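Local atomic coordinates of periplasmic binding protein/LacI transcriptional regulator (Alkaliphilus metalliredigens, PDB entry 3CTP), a protein that probably represses transcription as a DNA-binding regulator of the LacI family and binds beta-D-xylulofuranose in the sugar pocket of its periplasmic-binding-protein-like core. Residues L109-L112 with Q113-V117; S153-N156 with Y157-G160; M162-D165 with H166-K170. One frame throughout, in Å; residues are numbered along the deposited sequence. Where two conformers were deposited one is given.

Contact 1 ends helix 102-114, whereas contacts 2 and 3 share helix 156-169: contact 2 caps its start and contact 3 forms its last turns. The latter two adjoin in sequence, their centres about 15 Å apart. Contact 1 lies far from both, its centre about 32 Å from that of contact 2 and about 45 Å from that of contact 3, and it sits on the opposite side of the chain's centre from contact 3. Contact 2 is close to the bound beta-D-xylulofuranose, with the Asn156 side chain about 5 Å from the sugar; in contact 3 the side chain of Ala163 is about 12 Å from the bound beta-D-xylulofuranose. Contact 1 instead faces the second subunit.

Contact 1 of 3, residues L109-L112 with Q113-V117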
loop_
_atom_site.group_PDB
_atom_site.type_symbol
_atom_site.label_atom_id
_atom_site.label_comp_id
_atom_site.label_asym_id
_atom_site.label_seq_id
_atom_site.Cartn_x
_atom_site.Cartn_y
_atom_site.Cartn_z
ATOM N N LEU A 109 3.089 20.580 -6.908
ATOM C CA LEU A 109 3.395 21.819 -6.196
ATOM C C LEU A 109 2.537 22.938 -6.777
ATOM O O LEU A 109 1.973 23.755 -6.044
ATOM C CB LEU A 109 4.886 22.143 -6.322
ATOM C CG LEU A 109 5.448 23.376 -5.610
ATOM C CD1 LEU A 109 5.238 23.289 -4.105
ATOM C CD2 LEU A 109 6.923 23.529 -5.952
ATOM N N GLU A 110 2.417 22.976 -8.100
ATOM C CA GLU A 110 1.635 24.040 -8.748
ATOM C C GLU A 110 0.140 23.887 -8.427
ATOM O O GLU A 110 -0.575 24.864 -8.192
ATOM C CB GLU A 110 1.857 24.028 -10.265
ATOM C CG GLU A 110 3.287 24.361 -10.671
ATOM C CD GLU A 110 3.463 24.431 -12.183
ATOM O OE1 GLU A 110 2.469 24.212 -12.913
ATOM O OE2 GLU A 110 4.596 24.714 -12.638
ATOM N N VAL A 111 -0.330 22.647 -8.451
ATOM C CA VAL A 111 -1.737 22.380 -8.186
ATOM C C VAL A 111 -2.070 22.689 -6.715
ATOM O O VAL A 111 -3.090 23.324 -6.416
ATOM C CB VAL A 111 -2.079 20.933 -8.525
ATOM C CG1 VAL A 111 -3.497 20.625 -8.108
ATOM C CG2 VAL A 111 -1.888 20.694 -10.027
ATOM N N LEU A 112 -1.218 22.260 -5.786
ATOM C CA LEU A 112 -1.458 22.579 -4.372
ATOM C C LEU A 112 -1.463 24.087 -4.126
ATOM O O LEU A 112 -2.295 24.604 -3.379
ATOM C CB LEU A 112 -0.397 21.894 -3.499
ATOM C CG LEU A 112 -0.562 20.371 -3.459
ATOM C CD1 LEU A 112 0.678 19.665 -2.905
ATOM C CD2 LEU A 112 -1.838 20.006 -2.634
ATOM N N GLN A 113 -0.526 24.810 -4.732
ATOM C CA GLN A 113 -0.512 26.281 -4.612
ATOM C C GLN A 113 -1.793 26.907 -5.164
ATOM O O GLN A 113 -2.357 27.836 -4.569
ATOM C CB GLN A 113 0.704 26.847 -5.359
ATOM C CG GLN A 113 0.659 28.333 -5.638
ATOM C CD GLN A 113 1.903 28.802 -6.371
ATOM O OE1 GLN A 113 1.872 29.032 -7.582
ATOM N NE2 GLN A 113 3.011 28.916 -5.647
ATOM N N SER A 114 -2.252 26.416 -6.316
ATOM C CA SER A 114 -3.421 27.000 -6.961
ATOM C C SER A 114 -4.667 26.749 -6.120
ATOM O O SER A 114 -5.616 27.540 -6.131
ATOM C CB SER A 114 -3.596 26.441 -8.381
ATOM O OG SER A 114 -4.146 25.129 -8.349
ATOM N N HIS A 115 -4.644 25.655 -5.356
ATOM C CA HIS A 115 -5.742 25.316 -4.430
ATOM C C HIS A 115 -5.585 25.914 -3.035
ATOM O O HIS A 115 -6.414 25.670 -2.151
ATOM C CB HIS A 115 -5.907 23.799 -4.339
ATOM C CG HIS A 115 -6.610 23.226 -5.520
ATOM N ND1 HIS A 115 -5.965 22.966 -6.711
ATOM C CD2 HIS A 115 -7.916 22.929 -5.726
ATOM C CE1 HIS A 115 -6.836 22.504 -7.588
ATOM N NE2 HIS A 115 -8.027 22.477 -7.017
ATOM N N ARG A 116 -4.527 26.688 -2.836
ATOM C CA ARG A 116 -4.351 27.457 -1.614
ATOM C C ARG A 116 -4.387 26.590 -0.361
ATOM O O ARG A 116 -5.033 26.945 0.643
ATOM C CB ARG A 116 -5.425 28.551 -1.500
ATOM C CG ARG A 116 -5.301 29.657 -2.535
ATOM C CD ARG A 116 -6.345 30.738 -2.251
ATOM N NE ARG A 116 -5.997 32.021 -2.853
ATOM C CZ ARG A 116 -5.292 32.967 -2.242
ATOM N NH1 ARG A 116 -4.840 32.770 -1.007
ATOM N NH2 ARG A 116 -5.021 34.102 -2.872
ATOM N N VAL A 117 -3.717 25.451 -0.405
ATOM C CA VAL A 117 -3.596 24.653 0.829
ATOM C C VAL A 117 -2.821 25.432 1.877
ATOM O O VAL A 117 -2.066 26.359 1.553
ATOM C CB VAL A 117 -2.950 23.272 0.567
ATOM C CG1 VAL A 117 -3.815 22.491 -0.417
ATOM C CG2 VAL A 117 -1.510 23.420 0.050
HETATM O O HOH W 1 0.095 27.477 -8.841
#
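A Schellman motif terminates helix 102-114, and through it Val117 folds back onto Leu112. Arg116 adopts a positive phi (56°), turning the chain so that Val117 N points at Leu112 O, 3.4 Å away, in a straight but weak bond; inside this bond Arg116 N is hydrogen-bonded to Gln113 O. The apolar pair that accompanies such a motif is present as well: Val117 CG1 rests 3.9 Å from Leu112 CD2.

Val111 O, one turn from the end of the helix, accepts three hydrogen bonds: from His115 N at 3.0 Å, from Ser114 OG at 2.8 Å and from His115 ND1 at 2.9 Å. The imidazole is brought there by a first torsion of -77°, which lays CG beside its own backbone N; the oxygen then sits at the ring edge, in the ring plane, while ND1 stands above the carbonyl plane, 37° out of it. Val111 CG1 lies 3.7 Å from His115 ND1, the two side chains running alongside each other. The dimer partner joins in here, since Phe94 of the second subunit meets the His115 ring edge-to-face and also packs on Leu112.

On the exposed flank, the extended side chain of Gln113 is tied to the helix by a water, which donates to Glu110 O at 2.8 Å and to Gln113 OE1 at 2.7 Å.

Contact 2 of 3, residues S153-N156 with Y157-G160; sequences SSDN and YNGG
Asp155 is the N-cap of helix 156-169, and its carboxylate grips Asn158 by both backbone and side chain. The first torsion of -172° sets Asp155 CG opposite its own backbone N and swings the carboxylate over the first turn. There Asp155 OD1 accepts a weak capping bond from Asn158 N at 3.3 Å, while Asp155 OD2 offers its syn lone pair to Asn158 ND2 at 2.7 Å, a short bond lying close to the amide plane. The two flat groups are strongly turned, their planes 68° apart, so the amide approaches across the carboxylate and does not lie along it.

The tight part is the backbone. Gly159 N binds Asp155 O at 3.0 Å, in the carbonyl plane, and Gly160 N binds Asn156 O at 3.0 Å. Just before them the chain makes an inverse gamma turn centred on Asp155. The looser side is wetted: a water donates to Asp155 OD1 and accepts from Tyr157 N, both at 3.0 Å, bridging the cap to the first turn, and the Tyr157 ring extends outward, its OH hydrogen-bonded to Asp196. With an alanine here instead of Asp155, Asn158 N would probably lose its side-chain capping acceptor, and Asn158 ND2, without the OD2 bond, would be freer to turn.

Asn156 faces the other way, toward the sugar pocket, where its OD1 accepts from NE of the sugar-contacting Arg190 and its side chain packs on Ala186 and Leu189 of helix 185-200. Upstream, Ser154 OG is hydrogen-bonded to the pocket residue Gln284, and strand 151-154 pairs with strand 311-318, so the cap joins that sheet to helix 156-169.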
loop_
_atom_site.group_PDB
_atom_site.type_symbol
_atom_site.label_atom_id
_atom_site.label_comp_id
_atom_site.label_asym_id
_atom_site.label_seq_id
_atom_site.Cartn_x
_atom_site.Cartn_y
_atom_site.Cartn_z
ATOM N N SER A 153 13.773 13.432 9.324
ATOM C CA SER A 153 14.154 12.124 8.821
ATOM C C SER A 153 14.377 11.168 9.958
ATOM O O SER A 153 14.459 11.607 11.099
ATOM C CB SER A 153 15.435 12.286 8.019
ATOM O OG SER A 153 15.794 11.061 7.401
ATOM N N SER A 154 14.451 9.861 9.674
ATOM C CA SER A 154 14.970 8.938 10.675
ATOM C C SER A 154 16.496 8.990 10.658
ATOM O O SER A 154 17.085 9.563 9.752
ATOM C CB SER A 154 14.525 7.501 10.402
ATOM O OG SER A 154 13.102 7.363 10.524
ATOM N N ASP A 155 17.128 8.368 11.651
ATOM C CA ASP A 155 18.589 8.323 11.724
ATOM C C ASP A 155 19.121 7.243 10.799
ATOM O O ASP A 155 19.520 6.152 11.207
ATOM C CB ASP A 155 19.008 8.089 13.186
ATOM C CG ASP A 155 20.484 8.220 13.399
ATOM O OD1 ASP A 155 21.243 8.457 12.423
ATOM O OD2 ASP A 155 20.870 8.032 14.578
ATOM N N ASN A 156 19.111 7.558 9.519
ATOM C CA ASN A 156 19.431 6.538 8.523
ATOM C C ASN A 156 20.892 6.093 8.523
ATOM O O ASN A 156 21.195 4.923 8.244
ATOM C CB ASN A 156 18.996 7.085 7.167
ATOM C CG ASN A 156 17.485 7.070 7.043
ATOM O OD1 ASN A 156 16.864 6.019 7.233
ATOM N ND2 ASN A 156 16.882 8.249 6.799
ATOM N N TYR A 157 21.795 7.004 8.865
ATOM C CA TYR A 157 23.196 6.633 8.912
ATOM C C TYR A 157 23.415 5.584 10.001
ATOM O O TYR A 157 23.996 4.511 9.765
ATOM C CB TYR A 157 24.085 7.865 9.172
ATOM C CG TYR A 157 25.520 7.441 9.335
ATOM C CD1 TYR A 157 26.350 7.258 8.225
ATOM C CD2 TYR A 157 26.031 7.150 10.595
ATOM C CE1 TYR A 157 27.662 6.829 8.372
ATOM C CE2 TYR A 157 27.327 6.704 10.747
ATOM C CZ TYR A 157 28.137 6.546 9.635
ATOM O OH TYR A 157 29.428 6.068 9.804
ATOM N N ASN A 158 22.967 5.876 11.183
ATOM C CA ASN A 158 23.158 4.938 12.274
ATOM C C ASN A 158 22.365 3.641 12.083
ATOM O O ASN A 158 22.831 2.611 12.439
ATOM C CB ASN A 158 22.850 5.554 13.628
ATOM C CG ASN A 158 23.950 6.476 14.119
ATOM O OD1 ASN A 158 25.097 6.250 13.914
ATOM N ND2 ASN A 158 23.548 7.496 14.790
ATOM N N GLY A 159 21.206 3.738 11.439
ATOM C CA GLY A 159 20.455 2.516 11.110
ATOM C C GLY A 159 21.235 1.625 10.177
ATOM O O GLY A 159 21.216 0.406 10.349
ATOM N N GLY A 160 21.955 2.206 9.210
ATOM C CA GLY A 160 22.788 1.354 8.338
ATOM C C GLY A 160 23.930 0.717 9.117
ATOM O O GLY A 160 24.260 -0.462 8.892
HETATM O O HOH W 2 21.340 9.856 9.758
#

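Contact 3 of 3, residues M162-D165 with H166-K170; sequences MAFD and HLYEK
Phe164 and Tyr168, one helical turn apart, run out from the helix together. From its root, Tyr168 first sets CB 3.4 Å from Phe164 O and 3.7 Å from Phe164 CE2. A first torsion of -168°, which carries CG away from the backbone N, then brings Tyr168 CG to 3.9 Å from Phe164 CE2. Next along the ring, Tyr168 CD1 touches Phe164 CZ at 3.7 Å. Farther out the ring continues to the phenolic OH, and it makes a cation-pi contact with Arg173. The ring planes are only 26° from parallel but displaced, with centroids 5.6 Å apart, so little of one ring covers the other.

Beneath the pair the backbone is regular: Tyr168 N binds Phe164 O at 2.9 Å and Glu169 N binds Asp165 O at 2.9 Å. Asp165 itself makes a salt bridge to Arg161, and His166 NE2 is hydrogen-bonded to Thr323.

Phe164 meets Phe194 of helix 185-200 edge-to-face, whereas Ala163, His166 and Leu167 pack on Ile264 of strand 262-264. A helix packed on the edge strand of a parallel sheet and beside a second helix belongs to the alpha/beta architecture of the periplasmic-binding-protein-like domain.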
loop_
_atom_site.group_PDB
_atom_site.type_symbol
_atom_site.label_atom_id
_atom_site.label_comp_id
_atom_site.label_asym_id
_atom_site.label_seq_id
_atom_site.Cartn_x
_atom_site.Cartn_y
_atom_site.Cartn_z
ATOM N N MET A 162 23.812 -0.060 12.274
ATOM C CA MET A 162 23.197 -1.099 13.139
ATOM C C MET A 162 22.959 -2.354 12.318
ATOM O O MET A 162 23.087 -3.491 12.804
ATOM C CB MET A 162 21.823 -0.674 13.716
ATOM C CG MET A 162 21.815 0.363 14.806
ATOM S SD MET A 162 20.083 0.794 15.257
ATOM C CE MET A 162 20.463 2.414 15.882
ATOM N N ALA A 163 22.514 -2.168 11.084
ATOM C CA ALA A 163 22.259 -3.332 10.238
ATOM C C ALA A 163 23.531 -4.101 9.981
ATOM O O ALA A 163 23.532 -5.332 10.040
ATOM C CB ALA A 163 21.612 -2.901 8.911
ATOM N N PHE A 164 24.635 -3.390 9.730
ATOM C CA PHE A 164 25.881 -4.133 9.524
ATOM C C PHE A 164 26.276 -4.872 10.797
ATOM O O PHE A 164 26.661 -6.049 10.763
ATOM C CB PHE A 164 27.049 -3.199 9.168
ATOM C CG PHE A 164 28.328 -3.948 9.054
ATOM C CD1 PHE A 164 28.631 -4.602 7.886
ATOM C CD2 PHE A 164 29.168 -4.106 10.159
ATOM C CE1 PHE A 164 29.797 -5.366 7.773
ATOM C CE2 PHE A 164 30.344 -4.877 10.046
ATOM C CZ PHE A 164 30.643 -5.494 8.870
ATOM N N ASP A 165 26.238 -4.145 11.912
ATOM C CA ASP A 165 26.705 -4.716 13.196
ATOM C C ASP A 165 25.886 -5.973 13.501
ATOM O O ASP A 165 26.417 -6.966 14.018
ATOM C CB ASP A 165 26.513 -3.717 14.341
ATOM C CG ASP A 165 27.507 -2.573 14.294
ATOM O OD1 ASP A 165 28.504 -2.677 13.550
ATOM O OD2 ASP A 165 27.276 -1.589 15.011
ATOM N N HIS A 166 24.594 -5.949 13.171
ATOM C CA HIS A 166 23.753 -7.118 13.476
ATOM C C HIS A 166 24.153 -8.317 12.609
ATOM O O HIS A 166 24.330 -9.433 13.116
ATOM C CB HIS A 166 22.270 -6.756 13.316
ATOM C CG HIS A 166 21.333 -7.886 13.606
ATOM N ND1 HIS A 166 21.209 -8.453 14.857
ATOM C CD2 HIS A 166 20.451 -8.533 12.804
ATOM C CE1 HIS A 166 20.309 -9.431 14.806
ATOM N NE2 HIS A 166 19.823 -9.485 13.573
ATOM N N LEU A 167 24.312 -8.110 11.302
ATOM C CA LEU A 167 24.731 -9.222 10.446
ATOM C C LEU A 167 26.083 -9.754 10.907
ATOM O O LEU A 167 26.299 -10.962 10.991
ATOM C CB LEU A 167 24.839 -8.812 8.985
ATOM C CG LEU A 167 23.485 -8.518 8.343
ATOM C CD1 LEU A 167 23.736 -8.139 6.898
ATOM C CD2 LEU A 167 22.561 -9.735 8.415
ATOM N N TYR A 168 27.020 -8.865 11.177
ATOM C CA TYR A 168 28.375 -9.292 11.594
ATOM C C TYR A 168 28.339 -10.084 12.921
ATOM O O TYR A 168 28.988 -11.151 13.073
ATOM C CB TYR A 168 29.281 -8.047 11.688
ATOM C CG TYR A 168 30.765 -8.375 11.829
ATOM C CD1 TYR A 168 31.560 -8.571 10.707
ATOM C CD2 TYR A 168 31.329 -8.520 13.070
ATOM C CE1 TYR A 168 32.935 -8.887 10.833
ATOM C CE2 TYR A 168 32.681 -8.831 13.199
ATOM C CZ TYR A 168 33.464 -9.011 12.083
ATOM O OH TYR A 168 34.811 -9.323 12.224
ATOM N N GLU A 169 27.549 -9.593 13.874
ATOM C CA GLU A 169 27.416 -10.259 15.183
ATOM C C GLU A 169 26.840 -11.656 14.996
ATOM O O GLU A 169 27.201 -12.579 15.746
ATOM C CB GLU A 169 26.504 -9.452 16.110
ATOM C CG GLU A 169 26.031 -10.224 17.357
ATOM C CD GLU A 169 24.680 -9.740 17.895
ATOM O OE1 GLU A 169 24.001 -8.946 17.201
ATOM O OE2 GLU A 169 24.294 -10.162 19.006
ATOM N N LYS A 170 25.974 -11.826 13.994
ATOM C CA LYS A 170 25.400 -13.146 13.696
ATOM C C LYS A 170 26.268 -13.984 12.765
ATOM O O LYS A 170 25.786 -14.967 12.189
ATOM C CB LYS A 170 23.993 -13.018 13.091
ATOM C CG LYS A 170 22.956 -12.395 14.024
ATOM C CD LYS A 170 23.066 -12.937 15.455
ATOM C CE LYS A 170 22.081 -12.253 16.394
ATOM N NZ LYS A 170 22.465 -12.409 17.843
#